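Local coordinates for protein glycogen synthase (Cyanobacterium sp. CLg1, PDB 6GNF) that belongs to the bacterial glycogen and starch synthase family of two-domain glycosyltransferases and holds adenosine-5'-diphosphate and a glycan in its pockets, at residues N439-V451 with F511-V523. Residues are numbered along the deposited sequence; the frame is centred on the assembly and turned at random.
With ADP (adenosine-5'-diphosphate), chain F.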
ATOM      1  N   ASN A 439      -7.039   6.667  -1.322  1.00 60.12           N
ATOM      2  CA  ASN A 439      -7.607   8.002  -1.212  1.00 63.79           C
ATOM      3  C   ASN A 439      -8.924   8.178  -1.920  1.00 61.58           C
ATOM      4  O   ASN A 439      -9.835   8.776  -1.361  1.00 62.81           O
ATOM      5  CB  ASN A 439      -6.655   9.042  -1.780  1.00 70.71           C
ATOM      6  CG  ASN A 439      -5.571   9.430  -0.813  1.00 78.11           C
ATOM      7  OD1 ASN A 439      -5.338   8.764   0.204  1.00 83.77           O
ATOM      8  ND2 ASN A 439      -4.875  10.505  -1.140  1.00 83.23           N
ATOM      9  N   GLN A 440      -9.011   7.669  -3.144  1.00 59.18           N
ATOM     10  CA  GLN A 440     -10.194   7.888  -3.970  1.00 60.68           C
ATOM     11  C   GLN A 440     -11.422   7.179  -3.394  1.00 61.03           C
ATOM     12  O   GLN A 440     -12.540   7.667  -3.550  1.00 62.61           O
ATOM     13  CB  GLN A 440      -9.940   7.482  -5.429  1.00 59.73           C
ATOM     14  CG  GLN A 440      -9.977   5.987  -5.726  1.00 59.61           C
ATOM     15  CD  GLN A 440      -8.665   5.269  -5.453  1.00 57.48           C
ATOM     16  OE1 GLN A 440      -7.771   5.786  -4.766  1.00 56.47           O
ATOM     17  NE2 GLN A 440      -8.526   4.092  -6.030  1.00 57.32           N
ATOM     18  N   LEU A 441     -11.202   6.071  -2.693  1.00 60.65           N
ATOM     19  CA  LEU A 441     -12.293   5.335  -2.059  1.00 61.45           C
ATOM     20  C   LEU A 441     -12.829   6.128  -0.879  1.00 62.92           C
ATOM     21  O   LEU A 441     -14.039   6.349  -0.757  1.00 61.56           O
ATOM     22  CB  LEU A 441     -11.823   3.961  -1.591  1.00 59.73           C
ATOM     23  CG  LEU A 441     -11.145   3.052  -2.620  1.00 59.31           C
ATOM     24  CD1 LEU A 441     -10.850   1.694  -2.000  1.00 59.83           C
ATOM     25  CD2 LEU A 441     -11.993   2.892  -3.869  1.00 61.46           C
ATOM     26  N   TYR A 442     -11.922   6.598  -0.028  1.00 64.44           N
ATOM     27  CA  TYR A 442     -12.300   7.466   1.074  1.00 67.08           C
ATOM     28  C   TYR A 442     -13.050   8.680   0.547  1.00 67.60           C
ATOM     29  O   TYR A 442     -14.126   9.027   1.043  1.00 69.63           O
ATOM     30  CB  TYR A 442     -11.070   7.935   1.850  1.00 69.32           C
ATOM     31  CG  TYR A 442     -10.339   6.869   2.636  1.00 73.20           C
ATOM     32  CD1 TYR A 442     -10.993   5.747   3.123  1.00 76.07           C
ATOM     33  CD2 TYR A 442      -8.988   7.011   2.927  1.00 75.34           C
ATOM     34  CE1 TYR A 442     -10.321   4.786   3.856  1.00 77.45           C
ATOM     35  CE2 TYR A 442      -8.312   6.057   3.664  1.00 78.68           C
ATOM     36  CZ  TYR A 442      -8.985   4.946   4.125  1.00 80.43           C
ATOM     37  OH  TYR A 442      -8.303   3.994   4.844  1.00 88.43           O
ATOM     38  N   ALA A 443     -12.473   9.334  -0.453  1.00 65.22           N
ATOM     39  CA  ALA A 443     -13.044  10.551  -1.005  1.00 65.39           C
ATOM     40  C   ALA A 443     -14.495  10.344  -1.427  1.00 64.99           C
ATOM     41  O   ALA A 443     -15.360  11.157  -1.115  1.00 66.62           O
ATOM     42  CB  ALA A 443     -12.216  11.032  -2.184  1.00 65.23           C
ATOM     43  N   MET A 444     -14.761   9.265  -2.149  1.00 64.29           N
ATOM     44  CA  MET A 444     -16.106   8.990  -2.630  1.00 65.48           C
ATOM     45  C   MET A 444     -17.107   8.808  -1.493  1.00 67.62           C
ATOM     46  O   MET A 444     -18.242   9.253  -1.597  1.00 71.51           O
ATOM     47  CB  MET A 444     -16.116   7.794  -3.585  1.00 65.16           C
ATOM     48  CG  MET A 444     -15.489   8.122  -4.934  1.00 65.53           C
ATOM     49  SD  MET A 444     -15.610   6.826  -6.179  1.00 66.20           S
ATOM     50  CE  MET A 444     -14.412   5.647  -5.574  1.00 63.64           C
ATOM     51  N   MET A 445     -16.707   8.165  -0.404  1.00 67.39           N
ATOM     52  CA  MET A 445     -17.603   8.020   0.749  1.00 69.96           C
ATOM     53  C   MET A 445     -17.980   9.365   1.369  1.00 68.52           C
ATOM     54  O   MET A 445     -19.028   9.477   1.992  1.00 69.18           O
ATOM     55  CB  MET A 445     -16.979   7.136   1.823  1.00 73.29           C
ATOM     56  CG  MET A 445     -16.884   5.679   1.457  1.00 77.96           C
ATOM     57  SD  MET A 445     -16.040   4.706   2.737  1.00 86.73           S
ATOM     58  CE  MET A 445     -17.244   4.777   4.067  1.00 91.38           C
ATOM     59  N   TYR A 446     -17.120  10.368   1.190  1.00 66.50           N
ATOM     60  CA  TYR A 446     -17.376  11.722   1.680  1.00 67.69           C
ATOM     61  C   TYR A 446     -18.053  12.625   0.631  1.00 68.42           C
ATOM     62  O   TYR A 446     -18.281  13.800   0.887  1.00 69.21           O
ATOM     63  CB  TYR A 446     -16.065  12.368   2.159  1.00 67.33           C
ATOM     64  CG  TYR A 446     -15.580  11.859   3.509  1.00 66.39           C
ATOM     65  CD1 TYR A 446     -15.101  10.570   3.650  1.00 65.87           C
ATOM     66  CD2 TYR A 446     -15.598  12.674   4.634  1.00 68.06           C
ATOM     67  CE1 TYR A 446     -14.656  10.092   4.870  1.00 66.28           C
ATOM     68  CE2 TYR A 446     -15.156  12.208   5.864  1.00 68.44           C
ATOM     69  CZ  TYR A 446     -14.681  10.915   5.975  1.00 67.44           C
ATOM     70  OH  TYR A 446     -14.236  10.418   7.193  1.00 67.47           O
ATOM     71  N   GLY A 447     -18.349  12.087  -0.549  1.00 68.07           N
ATOM     72  CA  GLY A 447     -18.950  12.875  -1.624  1.00 69.48           C
ATOM     73  C   GLY A 447     -17.947  13.778  -2.317  1.00 68.61           C
ATOM     74  O   GLY A 447     -18.308  14.742  -2.983  1.00 69.70           O
ATOM     75  N   THR A 448     -16.671  13.448  -2.163  1.00 68.08           N
ATOM     76  CA  THR A 448     -15.587  14.210  -2.759  1.00 67.20           C
ATOM     77  C   THR A 448     -15.176  13.488  -4.038  1.00 66.34           C
ATOM     78  O   THR A 448     -14.889  12.293  -4.018  1.00 63.69           O
ATOM     79  CB  THR A 448     -14.405  14.335  -1.770  1.00 65.46           C
ATOM     80  OG1 THR A 448     -14.828  15.081  -0.619  1.00 66.50           O
ATOM     81  CG2 THR A 448     -13.215  15.040  -2.402  1.00 64.61           C
ATOM     82  N   ILE A 449     -15.129  14.230  -5.137  1.00 66.94           N
ATOM     83  CA  ILE A 449     -15.031  13.643  -6.468  1.00 66.91           C
ATOM     84  C   ILE A 449     -13.580  13.416  -6.894  1.00 66.43           C
ATOM     85  O   ILE A 449     -12.804  14.373  -6.960  1.00 68.71           O
ATOM     86  CB  ILE A 449     -15.729  14.547  -7.500  1.00 68.44           C
ATOM     87  CG1 ILE A 449     -17.236  14.562  -7.231  1.00 70.62           C
ATOM     88  CG2 ILE A 449     -15.443  14.070  -8.916  1.00 68.95           C
ATOM     89  CD1 ILE A 449     -17.985  15.682  -7.923  1.00 72.90           C
ATOM     90  N   PRO A 450     -13.216  12.159  -7.221  1.00 64.29           N
ATOM     91  CA  PRO A 450     -11.849  11.900  -7.673  1.00 62.59           C
ATOM     92  C   PRO A 450     -11.528  12.460  -9.062  1.00 63.34           C
ATOM     93  O   PRO A 450     -12.338  12.353  -9.985  1.00 62.26           O
ATOM     94  CB  PRO A 450     -11.759  10.363  -7.696  1.00 62.13           C
ATOM     95  CG  PRO A 450     -12.888   9.886  -6.853  1.00 62.36           C
ATOM     96  CD  PRO A 450     -13.968  10.906  -7.022  1.00 64.33           C
ATOM     97  N   VAL A 451     -10.341  13.051  -9.180  1.00 63.43           N
ATOM     98  CA  VAL A 451      -9.765  13.437 -10.458  1.00 63.91           C
ATOM     99  C   VAL A 451      -8.398  12.767 -10.489  1.00 63.04           C
ATOM    100  O   VAL A 451      -7.476  13.196  -9.801  1.00 62.55           O
ATOM    101  CB  VAL A 451      -9.643  14.970 -10.601  1.00 64.59           C
ATOM    102  CG1 VAL A 451      -9.100  15.356 -11.965  1.00 65.99           C
ATOM    103  CG2 VAL A 451     -10.980  15.636 -10.354  1.00 66.38           C
ATOM    104  N   PHE A 511     -22.804  18.035 -10.993  1.00 91.58           N
ATOM    105  CA  PHE A 511     -21.881  18.034  -9.865  1.00 88.98           C
ATOM    106  C   PHE A 511     -22.570  17.491  -8.622  1.00 88.17           C
ATOM    107  O   PHE A 511     -22.063  16.564  -7.993  1.00 84.98           O
ATOM    108  CB  PHE A 511     -21.328  19.450  -9.637  1.00 89.56           C
ATOM    109  CG  PHE A 511     -20.521  19.609  -8.380  1.00 88.72           C
ATOM    110  CD1 PHE A 511     -21.136  19.961  -7.188  1.00 87.52           C
ATOM    111  CD2 PHE A 511     -19.138  19.438  -8.396  1.00 88.70           C
ATOM    112  CE1 PHE A 511     -20.393  20.122  -6.032  1.00 87.39           C
ATOM    113  CE2 PHE A 511     -18.392  19.589  -7.238  1.00 86.44           C
ATOM    114  CZ  PHE A 511     -19.020  19.934  -6.055  1.00 85.95           C
ATOM    115  N   LYS A 512     -23.729  18.054  -8.287  1.00 89.04           N
ATOM    116  CA  LYS A 512     -24.513  17.590  -7.138  1.00 90.67           C
ATOM    117  C   LYS A 512     -24.855  16.108  -7.235  1.00 88.37           C
ATOM    118  O   LYS A 512     -24.798  15.392  -6.229  1.00 85.57           O
ATOM    119  CB  LYS A 512     -25.811  18.391  -6.983  1.00 96.04           C
ATOM    120  CG  LYS A 512     -25.753  19.517  -5.959  1.00 99.41           C
ATOM    121  CD  LYS A 512     -24.966  20.723  -6.452  1.00102.69           C
ATOM    122  CE  LYS A 512     -25.739  22.024  -6.243  1.00109.24           C
ATOM    123  NZ  LYS A 512     -26.180  22.239  -4.835  1.00111.31           N
ATOM    124  N   LYS A 513     -25.216  15.661  -8.435  1.00 87.69           N
ATOM    125  CA  LYS A 513     -25.574  14.265  -8.656  1.00 88.42           C
ATOM    126  C   LYS A 513     -24.361  13.348  -8.503  1.00 83.87           C
ATOM    127  O   LYS A 513     -24.472  12.274  -7.911  1.00 81.67           O
ATOM    128  CB  LYS A 513     -26.191  14.075 -10.041  1.00 92.71           C
ATOM    129  CG  LYS A 513     -26.795  12.694 -10.265  1.00 95.56           C
ATOM    130  CD  LYS A 513     -27.195  12.493 -11.718  1.00 98.84           C
ATOM    131  CE  LYS A 513     -28.048  11.246 -11.899  1.00101.12           C
ATOM    132  NZ  LYS A 513     -27.350  10.013 -11.445  1.00 99.27           N
ATOM    133  N   MET A 514     -23.215  13.781  -9.028  1.00 81.48           N
ATOM    134  CA  MET A 514     -21.985  12.990  -8.963  1.00 78.34           C
ATOM    135  C   MET A 514     -21.554  12.737  -7.514  1.00 75.67           C
ATOM    136  O   MET A 514     -21.052  11.654  -7.187  1.00 73.01           O
ATOM    137  CB  MET A 514     -20.856  13.664  -9.757  1.00 77.73           C
ATOM    138  CG  MET A 514     -19.633  12.780  -9.967  1.00 75.11           C
ATOM    139  SD  MET A 514     -18.409  13.430 -11.132  1.00 75.48           S
ATOM    140  CE  MET A 514     -19.130  12.979 -12.706  1.00 76.88           C
ATOM    141  N   ARG A 515     -21.736  13.729  -6.649  1.00 75.08           N
ATOM    142  CA  ARG A 515     -21.417  13.568  -5.231  1.00 73.78           C
ATOM    143  C   ARG A 515     -22.306  12.529  -4.565  1.00 73.56           C
ATOM    144  O   ARG A 515     -21.836  11.738  -3.768  1.00 72.15           O
ATOM    145  CB  ARG A 515     -21.564  14.894  -4.491  1.00 74.09           C
ATOM    146  CG  ARG A 515     -20.605  15.972  -4.963  1.00 74.52           C
ATOM    147  CD  ARG A 515     -20.581  17.144  -4.000  1.00 75.70           C
ATOM    148  NE  ARG A 515     -21.922  17.634  -3.690  1.00 78.00           N
ATOM    149  CZ  ARG A 515     -22.166  18.647  -2.867  1.00 79.76           C
ATOM    150  NH1 ARG A 515     -23.415  19.032  -2.634  1.00 81.37           N
ATOM    151  NH2 ARG A 515     -21.167  19.288  -2.274  1.00 79.23           N
ATOM    152  N   LEU A 516     -23.602  12.588  -4.851  1.00 76.41           N
ATOM    153  CA  LEU A 516     -24.550  11.626  -4.299  1.00 77.44           C
ATOM    154  C   LEU A 516     -24.245  10.228  -4.804  1.00 76.33           C
ATOM    155  O   LEU A 516     -24.293   9.272  -4.028  1.00 74.29           O
ATOM    156  CB  LEU A 516     -25.997  12.026  -4.630  1.00 81.81           C
ATOM    157  CG  LEU A 516     -26.745  12.899  -3.608  1.00 83.90           C
ATOM    158  CD1 LEU A 516     -25.840  13.896  -2.893  1.00 83.66           C
ATOM    159  CD2 LEU A 516     -27.906  13.624  -4.275  1.00 85.94           C
ATOM    160  N   ASP A 517     -23.892  10.119  -6.086  1.00 77.20           N
ATOM    161  CA  ASP A 517     -23.525   8.831  -6.686  1.00 76.89           C
ATOM    162  C   ASP A 517     -22.257   8.275  -6.042  1.00 74.23           C
ATOM    163  O   ASP A 517     -22.160   7.072  -5.789  1.00 74.30           O
ATOM    164  CB  ASP A 517     -23.319   8.957  -8.204  1.00 78.29           C
ATOM    165  CG  ASP A 517     -24.621   9.179  -8.961  1.00 82.05           C
ATOM    166  OD1 ASP A 517     -25.653   9.388  -8.294  1.00 84.54           O
ATOM    167  OD2 ASP A 517     -24.615   9.163 -10.214  1.00 83.23           O
ATOM    168  N   CYS A 518     -21.303   9.160  -5.764  1.00 71.84           N
ATOM    169  CA  CYS A 518     -20.096   8.786  -5.054  1.00 69.14           C
ATOM    170  C   CYS A 518     -20.426   8.263  -3.663  1.00 68.23           C
ATOM    171  O   CYS A 518     -19.902   7.232  -3.262  1.00 66.84           O
ATOM    172  CB  CYS A 518     -19.130   9.971  -4.939  1.00 68.17           C
ATOM    173  SG  CYS A 518     -18.156  10.291  -6.430  1.00 69.27           S
ATOM    174  N   MET A 519     -21.270   8.979  -2.925  1.00 68.90           N
ATOM    175  CA  MET A 519     -21.610   8.563  -1.560  1.00 69.52           C
ATOM    176  C   MET A 519     -22.383   7.241  -1.533  1.00 70.25           C
ATOM    177  O   MET A 519     -22.271   6.484  -0.584  1.00 68.16           O
ATOM    178  CB  MET A 519     -22.383   9.656  -0.819  1.00 70.87           C
ATOM    179  CG  MET A 519     -21.538  10.877  -0.493  1.00 70.96           C
ATOM    180  SD  MET A 519     -22.360  12.048   0.602  1.00 74.13           S
ATOM    181  CE  MET A 519     -22.278  11.165   2.156  1.00 71.74           C
ATOM    182  N   ALA A 520     -23.142   6.957  -2.588  1.00 74.31           N
ATOM    183  CA  ALA A 520     -23.897   5.704  -2.692  1.00 74.95           C
ATOM    184  C   ALA A 520     -23.027   4.532  -3.149  1.00 73.78           C
ATOM    185  O   ALA A 520     -23.465   3.387  -3.101  1.00 73.75           O
ATOM    186  CB  ALA A 520     -25.068   5.878  -3.642  1.00 75.86           C
ATOM    187  N   ASN A 521     -21.813   4.831  -3.613  1.00 73.23           N
ATOM    188  CA  ASN A 521     -20.881   3.820  -4.110  1.00 70.80           C
ATOM    189  C   ASN A 521     -20.323   2.958  -2.987  1.00 68.73           C
ATOM    190  O   ASN A 521     -19.641   3.460  -2.095  1.00 68.05           O
ATOM    191  CB  ASN A 521     -19.730   4.505  -4.850  1.00 69.81           C
ATOM    192  CG  ASN A 521     -18.830   3.528  -5.573  1.00 69.42           C
ATOM    193  OD1 ASN A 521     -19.238   2.416  -5.890  1.00 70.05           O
ATOM    194  ND2 ASN A 521     -17.595   3.950  -5.854  1.00 69.82           N
ATOM    195  N   ASP A 522     -20.603   1.660  -3.038  1.00 68.99           N
ATOM    196  CA  ASP A 522     -20.154   0.734  -2.000  1.00 69.26           C
ATOM    197  C   ASP A 522     -18.703   0.315  -2.257  1.00 65.45           C
ATOM    198  O   ASP A 522     -18.401  -0.349  -3.241  1.00 62.61           O
ATOM    199  CB  ASP A 522     -21.075  -0.486  -1.953  1.00 72.96           C
ATOM    200  CG  ASP A 522     -20.634  -1.523  -0.933  1.00 76.13           C
ATOM    201  OD1 ASP A 522     -20.012  -1.169   0.100  1.00 76.31           O
ATOM    202  OD2 ASP A 522     -20.919  -2.715  -1.179  1.00 82.23           O
ATOM    203  N   VAL A 523     -17.811   0.743  -1.371  1.00 64.55           N
ATOM    204  CA  VAL A 523     -16.386   0.451  -1.482  1.00 64.27           C
ATOM    205  C   VAL A 523     -15.883  -0.349  -0.267  1.00 63.61           C
ATOM    206  O   VAL A 523     -14.708  -0.284   0.082  1.00 62.61           O
ATOM    207  CB  VAL A 523     -15.558   1.750  -1.659  1.00 63.63           C
ATOM    208  CG1 VAL A 523     -15.837   2.373  -3.012  1.00 65.48           C
ATOM    209  CG2 VAL A 523     -15.845   2.760  -0.557  1.00 63.84           C
TER
HETATM  210  PB  ADP F 601       0.215   4.151  -0.981  1.00 64.14           P
HETATM  211  O1B ADP F 601       0.717   3.888  -2.377  1.00 64.43           O
HETATM  212  O2B ADP F 601      -0.230   2.908  -0.260  1.00 64.53           O
HETATM  213  O3B ADP F 601       1.095   5.079  -0.189  1.00 60.91           O
HETATM  214  PA  ADP F 601      -2.644   4.517  -0.909  1.00 84.47           P
HETATM  215  O1A ADP F 601      -2.883   3.065  -1.303  1.00 69.12           O
HETATM  216  O2A ADP F 601      -3.564   5.622  -1.409  1.00 82.66           O
HETATM  217  O3A ADP F 601      -1.136   4.988  -1.267  1.00 74.64           O
HETATM  218  O5' ADP F 601      -2.611   4.609   0.705  1.00 84.56           O
HETATM  219  C5' ADP F 601      -1.957   5.687   1.382  1.00 81.96           C
HETATM  220  C4' ADP F 601      -2.727   5.967   2.666  1.00 81.16           C
HETATM  221  O4' ADP F 601      -2.000   6.815   3.558  1.00 75.86           O
HETATM  222  C3' ADP F 601      -4.028   6.680   2.360  1.00 81.16           C
HETATM  223  O3' ADP F 601      -5.050   6.086   3.166  1.00 85.18           O
HETATM  224  C2' ADP F 601      -3.768   8.126   2.721  1.00 76.78           C
HETATM  225  O2' ADP F 601      -4.970   8.695   3.231  1.00 80.62           O
HETATM  226  C1' ADP F 601      -2.674   8.057   3.771  1.00 75.05           C
HETATM  227  N9  ADP F 601      -1.644   9.132   3.733  1.00 73.68           N
HETATM  228  C8  ADP F 601      -0.650   9.268   2.829  1.00 74.67           C
HETATM  229  N7  ADP F 601       0.133  10.344   3.116  1.00 71.25           N
HETATM  230  C5  ADP F 601      -0.355  10.907   4.235  1.00 70.72           C
HETATM  231  C6  ADP F 601      -0.021  12.064   5.091  1.00 69.42           C
HETATM  232  N6  ADP F 601       1.024  12.865   4.804  1.00 72.60           N
HETATM  233  N1  ADP F 601      -0.794  12.304   6.170  1.00 70.28           N
HETATM  234  C2  ADP F 601      -1.847  11.532   6.485  1.00 70.62           C
HETATM  235  N3  ADP F 601      -2.204  10.463   5.750  1.00 72.08           N
HETATM  236  C4  ADP F 601      -1.516  10.101   4.641  1.00 71.99           C
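The carbonyl oxygen of Met444 accepts the Gly447 N-H (N to O 3.0 Å) and receives a CA-H...O contact from Met519 CA at 3.4 Å. The first bond and one from Thr448 N to Ala443 O, with Gly447 at positive phi (76°), make the Schellman motif that ends helix 439-445, and the bare glycine lets helix 511-520 come close, Gly447 CA lying 4.4 Å from Arg515 CA. Met519 CG presses on this turn, a tight 3.5 Å from Gly447 CA, and a bend at chi3 (73°) brings Met519 CE against Met445 O. Met444 lays CG against Cys518 SG, and its sulfur takes a weak, bent hydrogen bond from Asn521 ND2. Val523 splits its methyls, CG1 meeting Leu441 CD2 and CG2 packing on Met445 CG at 3.7 Å. Ile449 crosses Met514 at about a right angle, Ile449 CG2 touching Met514 SD while Ile449 CD1 reaches Phe511 CD2. Apart from this packing, Asn439 OD1 accepts a weak hydrogen bond from ADP O2' and the Tyr442 ring edge meets ADP O3'. In the C-terminal Rossmann-like domain of this GT-B fold, helix 511-520 packs on helix 439-445 and strand 449-452, which lies between strands 426-429 and 468-469; helix 327-341 touches Arg515 and Met519.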